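Local coordinates for Rab5 protein, putative (Plasmodium falciparum, PDB 3CLV) that is probably a Rab-type small G protein of the Ras family and holds GDP in its nucleotide pocket, at residues S21-R26 with V153-D158. Numbering follows the deposited sequence.
Sequences SSIVLR and VANKID. With GDP (guanosine-5'-diphosphate), chain D.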
ATOM      1  N   SER A  21       2.251 -15.453 -10.954  1.00 13.65           N
ATOM      2  CA  SER A  21       3.173 -16.036  -9.966  1.00 13.86           C
ATOM      3  C   SER A  21       4.415 -16.534 -10.699  1.00 13.77           C
ATOM      4  O   SER A  21       5.511 -16.485 -10.160  1.00 13.87           O
ATOM      5  CB  SER A  21       2.527 -17.158  -9.122  1.00 13.68           C
ATOM      6  OG  SER A  21       2.399 -18.380  -9.843  1.00 15.82           O
ATOM      7  N   SER A  22       4.221 -16.986 -11.941  1.00 13.81           N
ATOM      8  CA  SER A  22       5.305 -17.482 -12.787  1.00 14.24           C
ATOM      9  C   SER A  22       6.262 -16.373 -13.227  1.00 14.74           C
ATOM     10  O   SER A  22       7.484 -16.559 -13.230  1.00 14.15           O
ATOM     11  CB  SER A  22       4.754 -18.249 -13.979  1.00 14.02           C
ATOM     12  OG  SER A  22       3.972 -19.357 -13.540  1.00 14.39           O
ATOM     13  N   ILE A  23       5.712 -15.207 -13.580  1.00 15.07           N
ATOM     14  CA  ILE A  23       6.563 -14.046 -13.856  1.00 14.72           C
ATOM     15  C   ILE A  23       7.443 -13.727 -12.640  1.00 14.94           C
ATOM     16  O   ILE A  23       8.644 -13.495 -12.784  1.00 14.45           O
ATOM     17  CB  ILE A  23       5.720 -12.812 -14.292  1.00 15.20           C
ATOM     18  CG1 ILE A  23       5.075 -13.069 -15.651  1.00 15.04           C
ATOM     19  CG2 ILE A  23       6.578 -11.511 -14.326  1.00 15.39           C
ATOM     20  CD1 ILE A  23       3.953 -12.063 -16.006  1.00 14.35           C
ATOM     21  N   VAL A  24       6.851 -13.708 -11.443  1.00 14.49           N
ATOM     22  CA  VAL A  24       7.606 -13.455 -10.216  1.00 15.55           C
ATOM     23  C   VAL A  24       8.668 -14.550  -9.951  1.00 15.93           C
ATOM     24  O   VAL A  24       9.790 -14.245  -9.568  1.00 16.31           O
ATOM     25  CB  VAL A  24       6.669 -13.281  -8.983  1.00 14.74           C
ATOM     26  CG1 VAL A  24       7.445 -13.382  -7.630  1.00 15.75           C
ATOM     27  CG2 VAL A  24       5.890 -11.974  -9.084  1.00 15.44           C
ATOM     28  N   LEU A  25       8.309 -15.816 -10.149  1.00 16.43           N
ATOM     29  CA  LEU A  25       9.266 -16.885  -9.872  1.00 16.35           C
ATOM     30  C   LEU A  25      10.478 -16.856 -10.817  1.00 16.81           C
ATOM     31  O   LEU A  25      11.631 -17.055 -10.391  1.00 16.86           O
ATOM     32  CB  LEU A  25       8.578 -18.247  -9.920  1.00 16.49           C
ATOM     33  CG  LEU A  25       9.453 -19.399  -9.413  1.00 15.66           C
ATOM     34  CD1 LEU A  25       9.712 -19.239  -7.903  1.00 17.75           C
ATOM     35  CD2 LEU A  25       8.779 -20.707  -9.725  1.00 17.18           C
ATOM     36  N   ARG A  26      10.201 -16.619 -12.095  1.00 17.88           N
ATOM     37  CA  ARG A  26      11.215 -16.534 -13.143  1.00 18.50           C
ATOM     38  C   ARG A  26      12.074 -15.307 -12.873  1.00 18.93           C
ATOM     39  O   ARG A  26      13.299 -15.389 -12.890  1.00 19.09           O
ATOM     40  CB  ARG A  26      10.529 -16.434 -14.508  1.00 18.65           C
ATOM     41  CG  ARG A  26      11.441 -16.362 -15.709  1.00 21.12           C
ATOM     42  CD  ARG A  26      11.590 -17.760 -16.283  1.00 26.98           C
ATOM     43  NE  ARG A  26      12.831 -18.347 -15.869  1.00 29.05           N
ATOM     44  CZ  ARG A  26      13.256 -19.551 -16.226  1.00 29.03           C
ATOM     45  NH1 ARG A  26      12.519 -20.349 -17.000  1.00 30.39           N
ATOM     46  NH2 ARG A  26      14.430 -19.944 -15.791  1.00 28.79           N
ATOM     47  N   VAL A 153       1.152  -6.801 -20.566  1.00 14.96           N
ATOM     48  CA  VAL A 153       2.057  -7.939 -20.786  1.00 14.94           C
ATOM     49  C   VAL A 153       1.298  -9.084 -21.447  1.00 15.18           C
ATOM     50  O   VAL A 153       0.296  -9.582 -20.909  1.00 15.83           O
ATOM     51  CB  VAL A 153       2.756  -8.431 -19.472  1.00 14.22           C
ATOM     52  CG1 VAL A 153       3.585  -9.730 -19.710  1.00 13.97           C
ATOM     53  CG2 VAL A 153       3.636  -7.342 -18.872  1.00 14.29           C
ATOM     54  N   ALA A 154       1.776  -9.478 -22.629  1.00 16.05           N
ATOM     55  CA  ALA A 154       1.240 -10.629 -23.349  1.00 16.71           C
ATOM     56  C   ALA A 154       2.071 -11.846 -22.967  1.00 17.47           C
ATOM     57  O   ALA A 154       3.134 -12.094 -23.551  1.00 18.38           O
ATOM     58  CB  ALA A 154       1.284 -10.387 -24.862  1.00 17.15           C
ATOM     59  N   ASN A 155       1.613 -12.586 -21.956  1.00 16.56           N
ATOM     60  CA  ASN A 155       2.357 -13.748 -21.486  1.00 16.85           C
ATOM     61  C   ASN A 155       1.975 -15.059 -22.216  1.00 17.25           C
ATOM     62  O   ASN A 155       0.894 -15.165 -22.804  1.00 17.63           O
ATOM     63  CB  ASN A 155       2.234 -13.894 -19.957  1.00 15.64           C
ATOM     64  CG  ASN A 155       3.249 -14.879 -19.365  1.00 16.49           C
ATOM     65  OD1 ASN A 155       4.445 -14.812 -19.648  1.00 14.50           O
ATOM     66  ND2 ASN A 155       2.768 -15.756 -18.480  1.00 15.74           N
ATOM     67  N   LYS A 156       2.886 -16.033 -22.159  1.00 18.90           N
ATOM     68  CA  LYS A 156       2.696 -17.396 -22.715  1.00 20.62           C
ATOM     69  C   LYS A 156       2.914 -17.486 -24.225  1.00 21.81           C
ATOM     70  O   LYS A 156       2.358 -18.370 -24.892  1.00 22.57           O
ATOM     71  CB  LYS A 156       1.349 -18.003 -22.318  1.00 20.69           C
ATOM     72  CG  LYS A 156       1.067 -17.943 -20.797  1.00 20.22           C
ATOM     73  CD  LYS A 156       0.127 -19.076 -20.426  1.00 19.00           C
ATOM     74  CE  LYS A 156      -0.552 -18.838 -19.084  1.00 19.65           C
ATOM     75  NZ  LYS A 156      -1.363 -20.025 -18.646  1.00 18.43           N
ATOM     76  N   ILE A 157       3.730 -16.580 -24.756  1.00 23.28           N
ATOM     77  CA  ILE A 157       3.998 -16.550 -26.198  1.00 24.78           C
ATOM     78  C   ILE A 157       4.669 -17.831 -26.703  1.00 25.91           C
ATOM     79  O   ILE A 157       4.638 -18.105 -27.907  1.00 25.97           O
ATOM     80  CB  ILE A 157       4.809 -15.304 -26.637  1.00 24.37           C
ATOM     81  CG1 ILE A 157       6.215 -15.326 -26.014  1.00 25.06           C
ATOM     82  CG2 ILE A 157       3.994 -14.024 -26.359  1.00 24.94           C
ATOM     83  CD1 ILE A 157       7.157 -14.281 -26.530  1.00 25.79           C
ATOM     84  N   ASP A 158       5.256 -18.612 -25.786  1.00 26.25           N
ATOM     85  CA  ASP A 158       5.828 -19.920 -26.122  1.00 27.10           C
ATOM     86  C   ASP A 158       4.776 -20.917 -26.621  1.00 28.14           C
ATOM     87  O   ASP A 158       5.118 -21.908 -27.269  1.00 28.38           O
ATOM     88  CB  ASP A 158       6.537 -20.512 -24.906  1.00 27.15           C
ATOM     89  CG  ASP A 158       5.590 -20.752 -23.759  1.00 25.96           C
ATOM     90  OD1 ASP A 158       4.953 -21.830 -23.723  1.00 25.29           O
ATOM     91  OD2 ASP A 158       5.459 -19.852 -22.911  1.00 22.91           O
TER
HETATM   92  PB  GDP D 211      -1.414 -16.630 -11.987  1.00 13.92           P
HETATM   93  O1B GDP D 211      -0.497 -16.300 -10.855  1.00 13.89           O
HETATM   94  O2B GDP D 211      -2.731 -17.170 -11.476  1.00 15.06           O
HETATM   95  O3B GDP D 211      -1.694 -15.449 -12.881  1.00 16.60           O
HETATM   96  O3A GDP D 211      -0.750 -17.742 -12.964  1.00 14.52           O
HETATM   97  PA  GDP D 211       0.340 -18.864 -12.529  1.00 14.47           P
HETATM   98  O1A GDP D 211      -0.173 -19.670 -11.347  1.00 14.84           O
HETATM   99  O2A GDP D 211       1.724 -18.317 -12.361  1.00 15.27           O
HETATM  100  O5' GDP D 211       0.313 -19.817 -13.825  1.00 16.04           O
HETATM  101  C5' GDP D 211      -0.865 -20.524 -14.230  1.00 14.39           C
HETATM  102  C4' GDP D 211      -0.432 -21.701 -15.112  1.00 16.00           C
HETATM  103  O4' GDP D 211       0.124 -21.222 -16.340  1.00 15.48           O
HETATM  104  C3' GDP D 211       0.626 -22.614 -14.500  1.00 17.14           C
HETATM  105  O3' GDP D 211       0.286 -23.933 -14.946  1.00 17.66           O
HETATM  106  C2' GDP D 211       1.942 -22.185 -15.154  1.00 17.31           C
HETATM  107  O2' GDP D 211       2.922 -23.228 -15.256  1.00 17.69           O
HETATM  108  C1' GDP D 211       1.442 -21.759 -16.526  1.00 18.64           C
HETATM  109  N9  GDP D 211       2.260 -20.688 -17.104  1.00 19.53           N
HETATM  110  C8  GDP D 211       2.571 -19.512 -16.518  1.00 19.32           C
HETATM  111  N7  GDP D 211       3.331 -18.767 -17.344  1.00 20.06           N
HETATM  112  C5  GDP D 211       3.495 -19.473 -18.486  1.00 19.98           C
HETATM  113  C6  GDP D 211       4.187 -19.268 -19.780  1.00 20.26           C
HETATM  114  O6  GDP D 211       4.813 -18.203 -19.995  1.00 19.45           O
HETATM  115  N1  GDP D 211       4.106 -20.260 -20.708  1.00 19.90           N
HETATM  116  C2  GDP D 211       3.421 -21.415 -20.504  1.00 20.87           C
HETATM  117  N2  GDP D 211       3.391 -22.343 -21.494  1.00 19.39           N
HETATM  118  N3  GDP D 211       2.774 -21.683 -19.326  1.00 20.29           N
HETATM  119  C4  GDP D 211       2.779 -20.750 -18.319  1.00 19.16           C
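Ile23 on the helix that follows the P-loop meets Val153 and Asn155 at the end of strand 149-155, which runs into the Asn-Lys-x-Asp motif that reads guanine in Ras-like G domains. Direct contact is slight: Ile23 CD1 lies 4.4 Å from Val153 CG1, and Ile23 CG1 is as far from Asn155 OD1, while helix 191-206 packs on Ile23 and Val153 through Ile194. GDP does most of the joining.

At the phosphate end, three bonds from the helix converge on one oxygen. Ser21 OG reaches GDP O2A, on the alpha phosphate, at 2.6 Å, helped by a chi1 of 76° that sets the hydroxyl between backbone N and carbonyl carbon; Ser22 OG and Ser22 N supply the others. Ser21 N donates instead to O1B of the beta phosphate.

At the base end, the extended Lys156 chain runs over one face of the guanine, CG 3.5 Å from GDP C6, and its NZ bonds to the ribose O4' and to Ser17 O of the P-loop. Beside the N7 and O6 side of the guanine, off its plane, Asn155 links the P-loop to strand 179-183 and beyond: ND2 gives a bond to Val18 O, and OD1 accepts from Thr183 OG1 and Ala185 N. Asp158 takes guanine N-H groups on both oxygens: GDP N2 to OD1 at 2.8 Å and GDP N1 to OD2 at 2.6 Å, both nearly straight, 170° and 174°.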